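Local coordinates for competence damage-inducible protein A (Enterobacter cloacae subsp. cloacae, PDB 5VU3) that is of unknown function but belongs to the CinA family, some members of which hydrolyse the amide of nicotinamide mononucleotide, at residues A[20-25]-A[54-59]; A[130-135]-A[165-170]; A[143-148]-A[154-159]. All coordinates share one frame; numbering follows the deposited sequence.

Contact 1: A[20-25]-A[54-59]. With ACT (acetate ion), chain I.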
loop_
_atom_site.group_PDB
_atom_site.type_symbol
_atom_site.label_atom_id
_atom_site.label_comp_id
_atom_site.label_asym_id
_atom_site.label_seq_id
_atom_site.Cartn_x
_atom_site.Cartn_y
_atom_site.Cartn_z
ATOM N N LYS A 20 11.415 -12.649 10.254
ATOM C CA LYS A 20 10.867 -13.876 10.828
ATOM C C LYS A 20 9.703 -14.395 9.992
ATOM O O LYS A 20 9.605 -15.596 9.709
ATOM C CB LYS A 20 10.403 -13.625 12.263
ATOM C CG LYS A 20 11.455 -13.791 13.344
ATOM C CD LYS A 20 11.052 -13.010 14.589
ATOM C CE LYS A 20 11.468 -13.712 15.871
ATOM N NZ LYS A 20 10.381 -14.592 16.389
ATOM N N LEU A 21 8.797 -13.494 9.607
ATOM C CA LEU A 21 7.612 -13.885 8.853
ATOM C C LEU A 21 7.984 -14.424 7.477
ATOM O O LEU A 21 7.430 -15.436 7.029
ATOM C CB LEU A 21 6.670 -12.682 8.740
ATOM C CG LEU A 21 5.367 -12.848 7.961
ATOM C CD1 LEU A 21 4.501 -13.913 8.614
ATOM C CD2 LEU A 21 4.625 -11.505 7.903
ATOM N N ALA A 22 8.922 -13.759 6.796
ATOM C CA ALA A 22 9.441 -14.262 5.528
ATOM C C ALA A 22 9.914 -15.706 5.649
ATOM O O ALA A 22 9.615 -16.545 4.791
ATOM C CB ALA A 22 10.591 -13.370 5.051
ATOM N N SER A 23 10.664 -16.012 6.711
ATOM C CA SER A 23 11.161 -17.371 6.904
ATOM C C SER A 23 10.014 -18.365 7.029
ATOM O O SER A 23 10.010 -19.414 6.367
ATOM C CB SER A 23 12.056 -17.435 8.141
ATOM O OG SER A 23 13.384 -17.058 7.831
ATOM N N ARG A 24 9.031 -18.058 7.884
ATOM C CA ARG A 24 7.921 -18.986 8.100
ATOM C C ARG A 24 7.136 -19.210 6.816
ATOM O O ARG A 24 6.803 -20.348 6.464
ATOM C CB ARG A 24 6.981 -18.468 9.188
ATOM C CG ARG A 24 7.645 -17.944 10.441
ATOM C CD ARG A 24 7.867 -19.038 11.464
ATOM N NE ARG A 24 8.159 -18.496 12.792
ATOM C CZ ARG A 24 9.270 -17.837 13.109
ATOM N NH1 ARG A 24 10.211 -17.622 12.196
ATOM N NH2 ARG A 24 9.443 -17.391 14.346
ATOM N N LEU A 25 6.809 -18.125 6.113
ATOM C CA LEU A 25 5.978 -18.248 4.921
ATOM C C LEU A 25 6.713 -18.984 3.810
ATOM O O LEU A 25 6.151 -19.890 3.179
ATOM C CB LEU A 25 5.534 -16.865 4.455
ATOM C CG LEU A 25 4.537 -16.172 5.383
ATOM C CD1 LEU A 25 4.304 -14.739 4.946
ATOM C CD2 LEU A 25 3.232 -16.948 5.438
ATOM N N ALA A 54 9.704 -10.871 -2.664
ATOM C CA ALA A 54 9.157 -11.437 -3.892
ATOM C C ALA A 54 8.738 -12.887 -3.728
ATOM O O ALA A 54 7.917 -13.375 -4.514
ATOM C CB ALA A 54 10.180 -11.329 -5.022
ATOM N N ASP A 55 9.277 -13.579 -2.728
ATOM C CA ASP A 55 9.044 -15.002 -2.526
ATOM C C ASP A 55 7.811 -15.307 -1.677
ATOM O O ASP A 55 7.478 -16.488 -1.507
ATOM C CB ASP A 55 10.277 -15.637 -1.871
ATOM C CG ASP A 55 11.464 -15.717 -2.814
ATOM O OD1 ASP A 55 11.245 -15.840 -4.038
ATOM O OD2 ASP A 55 12.617 -15.667 -2.330
ATOM N N PHE A 56 7.131 -14.294 -1.133
ATOM C CA PHE A 56 6.004 -14.578 -0.247
ATOM C C PHE A 56 4.933 -13.493 -0.243
ATOM O O PHE A 56 3.837 -13.714 0.284
ATOM C CB PHE A 56 6.501 -14.814 1.190
ATOM C CG PHE A 56 7.039 -13.575 1.870
ATOM C CD1 PHE A 56 6.203 -12.741 2.602
ATOM C CD2 PHE A 56 8.384 -13.253 1.781
ATOM C CE1 PHE A 56 6.692 -11.600 3.210
ATOM C CE2 PHE A 56 8.883 -12.121 2.398
ATOM C CZ PHE A 56 8.042 -11.295 3.109
ATOM N N TYR A 57 5.222 -12.316 -0.796
ATOM C CA TYR A 57 4.272 -11.213 -0.753
ATOM C C TYR A 57 4.048 -10.691 -2.161
ATOM O O TYR A 57 5.007 -10.442 -2.898
ATOM C CB TYR A 57 4.759 -10.088 0.176
ATOM C CG TYR A 57 3.756 -8.967 0.386
ATOM C CD1 TYR A 57 4.063 -7.665 0.030
ATOM C CD2 TYR A 57 2.505 -9.214 0.952
ATOM C CE1 TYR A 57 3.152 -6.629 0.215
ATOM C CE2 TYR A 57 1.585 -8.185 1.140
ATOM C CZ TYR A 57 1.923 -6.893 0.778
ATOM O OH TYR A 57 1.027 -5.861 0.967
ATOM N N ASP A 58 2.777 -10.541 -2.535
ATOM C CA ASP A 58 2.420 -10.095 -3.876
ATOM C C ASP A 58 1.504 -8.869 -3.803
ATOM O O ASP A 58 1.923 -7.783 -4.202
ATOM C CB ASP A 58 1.771 -11.242 -4.653
ATOM C CG ASP A 58 1.574 -10.926 -6.126
ATOM O OD1 ASP A 58 1.964 -9.827 -6.568
ATOM O OD2 ASP A 58 1.030 -11.784 -6.853
ATOM N N VAL A 59 0.295 -9.011 -3.273
ATOM C CA VAL A 59 -0.753 -8.008 -3.421
ATOM C C VAL A 59 -0.967 -7.294 -2.096
ATOM O O VAL A 59 -1.110 -7.935 -1.047
ATOM C CB VAL A 59 -2.064 -8.641 -3.911
ATOM C CG1 VAL A 59 -3.207 -7.617 -3.863
ATOM C CG2 VAL A 59 -1.872 -9.212 -5.314
HETATM C C ACT I . 13.990 -17.247 14.031
HETATM O O ACT I . 12.774 -17.411 14.322
HETATM O OXT ACT I . 14.766 -18.032 13.420
HETATM C CH3 ACT I . 14.607 -15.891 14.502
#
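Ala22 overlaps one face of the Phe56 ring, its CA standing 4.0 Å from the ring centroid and 18° off the ring normal in a CH-pi contact. The methyl group stands above the rim of the same ring on the CD2–CE2–CZ side, Ala22 CB 3.4 Å from Phe56 CE2. One turn on, Leu25 crosses the phenyl group at about a right angle and sets CD1 3.6 Å from Phe56 CD1, while the two beta carbons, Leu25 CB and Phe56 CB, lie 4.0 Å apart. Phe56 holds CG between its backbone N and carbonyl carbon (chi1 69°), which turns one ring face to Ala22. With Ala22 over that face and Leu25 CD1 meeting it obliquely, the ring packs against residues one turn apart on the helix. Elsewhere on this turn, Arg24 makes two weak hydrogen bonds to an acetate, probably from the crystallisation liquor, both through the same oxygen. Phe56 lies just ahead of strand 57-63, one of the two outermost strands of this chain's sheet, and is hydrogen-bonded through its backbone to Leu32 of strand 32-37. Helix 14-28 packs on Leu32 through Leu21 and Leu25, and Leu21 also reaches helices 42-49 and 149-167.

Contact 2: A[130-135]-A[165-170]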
loop_
_atom_site.group_PDB
_atom_site.type_symbol
_atom_site.label_atom_id
_atom_site.label_comp_id
_atom_site.label_asym_id
_atom_site.label_seq_id
_atom_site.Cartn_x
_atom_site.Cartn_y
_atom_site.Cartn_z
ATOM N N PHE A 130 -8.462 -6.144 13.746
ATOM C CA PHE A 130 -7.532 -6.938 12.958
ATOM C C PHE A 130 -8.172 -8.267 12.599
ATOM O O PHE A 130 -8.902 -8.843 13.405
ATOM C CB PHE A 130 -6.233 -7.208 13.742
ATOM C CG PHE A 130 -5.495 -5.963 14.138
ATOM C CD1 PHE A 130 -5.845 -5.267 15.278
ATOM C CD2 PHE A 130 -4.445 -5.493 13.363
ATOM C CE1 PHE A 130 -5.162 -4.111 15.640
ATOM C CE2 PHE A 130 -3.767 -4.343 13.714
ATOM C CZ PHE A 130 -4.117 -3.657 14.855
ATOM N N ALA A 131 -7.891 -8.754 11.393
ATOM C CA ALA A 131 -8.233 -10.116 11.014
ATOM C C ALA A 131 -7.002 -10.787 10.420
ATOM O O ALA A 131 -6.276 -10.186 9.618
ATOM C CB ALA A 131 -9.399 -10.167 10.008
ATOM N N TRP A 132 -6.768 -12.033 10.826
ATOM C CA TRP A 132 -5.756 -12.882 10.215
ATOM C C TRP A 132 -6.465 -14.117 9.678
ATOM O O TRP A 132 -7.042 -14.886 10.452
ATOM C CB TRP A 132 -4.662 -13.281 11.213
ATOM C CG TRP A 132 -3.944 -12.140 11.909
ATOM C CD1 TRP A 132 -2.751 -11.575 11.546
ATOM C CD2 TRP A 132 -4.365 -11.454 13.100
ATOM N NE1 TRP A 132 -2.409 -10.575 12.434
ATOM C CE2 TRP A 132 -3.379 -10.490 13.401
ATOM C CE3 TRP A 132 -5.471 -11.571 13.948
ATOM C CZ2 TRP A 132 -3.480 -9.637 14.501
ATOM C CZ3 TRP A 132 -5.567 -10.723 15.041
ATOM C CH2 TRP A 132 -4.575 -9.774 15.310
ATOM N N ASN A 133 -6.445 -14.287 8.362
ATOM C CA ASN A 133 -7.010 -15.455 7.698
ATOM C C ASN A 133 -5.843 -16.321 7.240
ATOM O O ASN A 133 -5.062 -15.915 6.371
ATOM C CB ASN A 133 -7.906 -15.038 6.528
ATOM C CG ASN A 133 -8.567 -16.215 5.845
ATOM O OD1 ASN A 133 -7.950 -17.261 5.660
ATOM N ND2 ASN A 133 -9.826 -16.045 5.440
ATOM N N ILE A 134 -5.721 -17.504 7.830
ATOM C CA ILE A 134 -4.671 -18.453 7.490
ATOM C C ILE A 134 -5.344 -19.666 6.871
ATOM O O ILE A 134 -5.978 -20.460 7.575
ATOM C CB ILE A 134 -3.836 -18.851 8.714
ATOM C CG1 ILE A 134 -3.006 -17.665 9.213
ATOM C CG2 ILE A 134 -2.925 -20.002 8.359
ATOM C CD1 ILE A 134 -2.443 -17.856 10.611
ATOM N N GLY A 135 -5.218 -19.813 5.557
ATOM C CA GLY A 135 -5.793 -20.971 4.886
ATOM C C GLY A 135 -7.296 -21.107 5.027
ATOM O O GLY A 135 -7.818 -22.223 4.943
ATOM N N VAL A 165 3.229 -13.725 13.157
ATOM C CA VAL A 165 4.421 -14.539 13.391
ATOM C C VAL A 165 4.129 -15.611 14.432
ATOM O O VAL A 165 4.449 -16.791 14.249
ATOM C CB VAL A 165 5.608 -13.651 13.811
ATOM C CG1 VAL A 165 6.722 -14.508 14.399
ATOM C CG2 VAL A 165 6.125 -12.870 12.612
ATOM N N THR A 166 3.503 -15.211 15.540
ATOM C CA THR A 166 3.142 -16.166 16.582
ATOM C C THR A 166 2.207 -17.240 16.047
ATOM O O THR A 166 2.400 -18.431 16.320
ATOM C CB THR A 166 2.490 -15.435 17.753
ATOM O OG1 THR A 166 3.422 -14.497 18.303
ATOM C CG2 THR A 166 2.075 -16.428 18.835
ATOM N N LYS A 167 1.192 -16.838 15.277
ATOM C CA LYS A 167 0.229 -17.800 14.753
ATOM C C LYS A 167 0.872 -18.808 13.813
ATOM O O LYS A 167 0.347 -19.917 13.661
ATOM C CB LYS A 167 -0.907 -17.067 14.040
ATOM C CG LYS A 167 -1.859 -16.344 14.992
ATOM C CD LYS A 167 -2.691 -15.307 14.258
ATOM C CE LYS A 167 -3.855 -14.818 15.102
ATOM N NZ LYS A 167 -3.473 -14.535 16.511
ATOM N N LEU A 168 1.996 -18.459 13.188
ATOM C CA LEU A 168 2.683 -19.360 12.271
ATOM C C LEU A 168 3.872 -20.076 12.902
ATOM O O LEU A 168 4.568 -20.818 12.203
ATOM C CB LEU A 168 3.143 -18.599 11.022
ATOM C CG LEU A 168 2.074 -17.947 10.142
ATOM C CD1 LEU A 168 2.731 -17.005 9.152
ATOM C CD2 LEU A 168 1.262 -19.008 9.400
ATOM N N SER A 169 4.121 -19.882 14.193
ATOM C CA SER A 169 5.206 -20.560 14.889
ATOM C C SER A 169 4.656 -21.758 15.653
ATOM O O SER A 169 3.554 -21.702 16.206
ATOM C CB SER A 169 5.925 -19.607 15.848
ATOM O OG SER A 169 6.543 -18.536 15.148
ATOM N N GLY A 170 5.427 -22.841 15.679
ATOM C CA GLY A 170 4.981 -24.073 16.305
ATOM C C GLY A 170 5.481 -24.284 17.722
ATOM O O GLY A 170 5.122 -23.545 18.640
ATOM O OXT GLY A 170 6.253 -25.205 17.995
#
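Lys167 lays the end of its aliphatic chain over the indole of Trp132, the buried side of the contact. Its CE sits 3.6 Å above the plane of the Trp132 ring, toward the rim, with Lys167 CE 3.8 Å from Trp132 CE3. A bend at the last torsion (chi4 44°) brings the ammonium group over the benzene half: Lys167 NZ is 4.7 Å from the centroid of the six-membered ring of Trp132 and 19° off its normal, a cation-pi pair. The indole itself is buried in the fold, its opposite face lying over the backbone of Phe130 and its NE1 hydrogen-bonded to Ser160 O. The more exposed side lies at the end of strand 127-134. There Ile134 CD1 touches Lys167 CB at 3.8 Å and Leu168 CD2 at 4.1 Å, all three residues being partly exposed. Beyond them Ser169 and Gly170 are poorly ordered, although Ser169 OG donates a hydrogen bond to Val165 O. Methylenes against the indole and a charge above it imply a mixed apolar and electrostatic contact, in which the lysine can cover a buried aromatic residue while probably keeping its proton.

Contact 3: A[143-148]-A[154-159]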
loop_
_atom_site.group_PDB
_atom_site.type_symbol
_atom_site.label_atom_id
_atom_site.label_comp_id
_atom_site.label_asym_id
_atom_site.label_seq_id
_atom_site.Cartn_x
_atom_site.Cartn_y
_atom_site.Cartn_z
ATOM N N VAL A 143 -8.380 -3.671 19.321
ATOM C CA VAL A 143 -7.317 -3.074 20.125
ATOM C C VAL A 143 -7.518 -1.569 20.209
ATOM O O VAL A 143 -7.937 -0.930 19.236
ATOM C CB VAL A 143 -5.920 -3.391 19.551
ATOM C CG1 VAL A 143 -4.824 -2.819 20.450
ATOM C CG2 VAL A 143 -5.731 -4.891 19.369
ATOM N N LEU A 144 -7.224 -1.001 21.377
ATOM C CA LEU A 144 -7.146 0.441 21.550
ATOM C C LEU A 144 -5.683 0.824 21.716
ATOM O O LEU A 144 -5.039 0.393 22.679
ATOM C CB LEU A 144 -7.955 0.900 22.759
ATOM C CG LEU A 144 -7.773 2.382 23.077
ATOM C CD1 LEU A 144 -8.471 3.221 22.017
ATOM C CD2 LEU A 144 -8.312 2.720 24.461
ATOM N N PHE A 145 -5.171 1.632 20.789
ATOM C CA PHE A 145 -3.803 2.143 20.837
ATOM C C PHE A 145 -3.788 3.589 21.329
ATOM O O PHE A 145 -4.659 4.389 20.968
ATOM C CB PHE A 145 -3.150 2.086 19.457
ATOM C CG PHE A 145 -2.991 0.700 18.906
ATOM C CD1 PHE A 145 -1.917 -0.093 19.290
ATOM C CD2 PHE A 145 -3.908 0.193 17.986
ATOM C CE1 PHE A 145 -1.758 -1.369 18.779
ATOM C CE2 PHE A 145 -3.760 -1.079 17.468
ATOM C CZ PHE A 145 -2.682 -1.866 17.866
ATOM N N SER A 146 -2.773 3.934 22.118
ATOM C CA SER A 146 -2.612 5.305 22.583
ATOM C C SER A 146 -1.832 6.137 21.563
ATOM O O SER A 146 -1.168 5.609 20.666
ATOM C CB SER A 146 -1.889 5.338 23.934
ATOM O OG SER A 146 -0.526 4.960 23.785
ATOM N N GLY A 147 -1.939 7.458 21.707
ATOM C CA GLY A 147 -1.142 8.393 20.930
ATOM C C GLY A 147 -1.891 8.964 19.744
ATOM O O GLY A 147 -3.103 8.797 19.588
ATOM N N ASP A 148 -1.140 9.645 18.880
ATOM C CA ASP A 148 -1.739 10.289 17.719
ATOM C C ASP A 148 -1.769 9.313 16.540
ATOM O O ASP A 148 -1.386 8.146 16.667
ATOM C CB ASP A 148 -1.016 11.599 17.407
ATOM C CG ASP A 148 0.409 11.404 16.905
ATOM O OD1 ASP A 148 0.833 10.267 16.585
ATOM O OD2 ASP A 148 1.126 12.425 16.834
ATOM N N GLU A 154 1.880 3.096 13.542
ATOM C CA GLU A 154 3.117 2.389 13.864
ATOM C C GLU A 154 2.835 1.151 14.706
ATOM O O GLU A 154 3.293 0.044 14.396
ATOM C CB GLU A 154 4.078 3.327 14.606
ATOM C CG GLU A 154 5.393 2.661 15.057
ATOM C CD GLU A 154 6.263 3.566 15.929
ATOM O OE1 GLU A 154 6.954 3.050 16.839
ATOM O OE2 GLU A 154 6.263 4.794 15.713
ATOM N N LYS A 155 2.089 1.324 15.791
ATOM C CA LYS A 155 1.833 0.208 16.692
ATOM C C LYS A 155 0.930 -0.835 16.045
ATOM O O LYS A 155 1.122 -2.039 16.262
ATOM C CB LYS A 155 1.213 0.758 17.970
ATOM C CG LYS A 155 2.070 1.813 18.676
ATOM C CD LYS A 155 1.712 1.860 20.135
ATOM C CE LYS A 155 0.750 3.058 20.271
ATOM N NZ LYS A 155 0.707 3.759 21.572
ATOM N N ALA A 156 -0.029 -0.395 15.227
ATOM C CA ALA A 156 -0.933 -1.345 14.582
ATOM C C ALA A 156 -0.189 -2.213 13.577
ATOM O O ALA A 156 -0.429 -3.424 13.494
ATOM C CB ALA A 156 -2.084 -0.608 13.905
ATOM N N VAL A 157 0.719 -1.612 12.808
ATOM C CA VAL A 157 1.523 -2.383 11.864
ATOM C C VAL A 157 2.345 -3.431 12.602
ATOM O O VAL A 157 2.368 -4.610 12.223
ATOM C CB VAL A 157 2.411 -1.445 11.027
ATOM C CG1 VAL A 157 3.488 -2.247 10.280
ATOM C CG2 VAL A 157 1.552 -0.654 10.043
ATOM N N HIS A 158 2.998 -3.028 13.666
ATOM C CA HIS A 158 3.795 -3.943 14.459
ATOM C C HIS A 158 2.950 -5.050 15.040
ATOM O O HIS A 158 3.287 -6.169 14.972
ATOM C CB HIS A 158 4.562 -3.198 15.550
ATOM C CG HIS A 158 5.390 -4.064 16.454
ATOM N ND1 HIS A 158 4.858 -4.806 17.468
ATOM C CD2 HIS A 158 6.719 -4.288 16.492
ATOM C CE1 HIS A 158 5.820 -5.439 18.099
ATOM N NE2 HIS A 158 6.957 -5.151 17.517
ATOM N N TYR A 159 1.823 -4.675 15.600
ATOM C CA TYR A 159 0.949 -5.657 16.234
ATOM C C TYR A 159 0.441 -6.688 15.225
ATOM O O TYR A 159 0.431 -7.890 15.516
ATOM C CB TYR A 159 -0.213 -4.938 16.932
ATOM C CG TYR A 159 -1.292 -5.847 17.482
ATOM C CD1 TYR A 159 -1.226 -6.340 18.782
ATOM C CD2 TYR A 159 -2.399 -6.188 16.709
ATOM C CE1 TYR A 159 -2.219 -7.168 19.288
ATOM C CE2 TYR A 159 -3.392 -7.007 17.205
ATOM C CZ TYR A 159 -3.300 -7.496 18.489
ATOM O OH TYR A 159 -4.298 -8.312 18.964
#
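Lys155 begins its run along Phe145 at CB, which rests 3.5 Å from Phe145 CD1, approaching the ring obliquely. CG and CD carry the chain onward, the two side chains sliding by in opposite directions, and a bend at chi3 (-99°) turns the end toward Ser146. Lys155 CE then lies 4.1 Å from Phe145 CB and 3.2 Å from Ser146 O, and at the tip Lys155 NZ donates a hydrogen bond of 2.8 Å to Ser146 O from above the carbonyl plane, 48° out of it. Phe145 is sandwiched: the backbone N of Ala156 lies over one face and Val143 CG1, 3.5 Å above the Phe145 ring plane, over the other, with Tyr159 CB at its edge, 4.1 Å from Phe145 CZ. The second Val143 methyl, CG2, sits over one face of Tyr159 in a CH-pi contact, 4.1 Å from the ring centroid; the Tyr159 hydroxyl is hydrogen-bonded with Ser141 OG. Strand 137-144 and helix 149-167 are thereby joined across the short loop in which Asp148 provides the N-cap. The chemistry is divided: aromatic and aliphatic packing faces the sheet, while the lysine tip, probably charged, meets the loop carbonyl at the exposed margin.

Helix 149-167 unites contacts 2 and 3: its middle turns serve contact 3 and its C-terminal end contact 2, with centres about 18 Å apart. Aromatic residues bridge the two, Trp132 CH2 lying 3.6 Å from Tyr159 CE2 and Phe130 CZ 3.7 Å from Phe145 CE2. Contacts 1 and 2, with centres about 13 Å apart, meet where helix 14-28 passes the chain's end: Leu168 CD1 packs 3.6 Å from Leu21 CD1, and Arg24 NE probably hydrogen-bonds Ser169 OG at 2.9 Å. Contacts 1 and 3 do not touch, their nearest atoms being about 8 Å apart. All three reach one mixed sheet, illustrating how successive local packings fasten helices to a common layer.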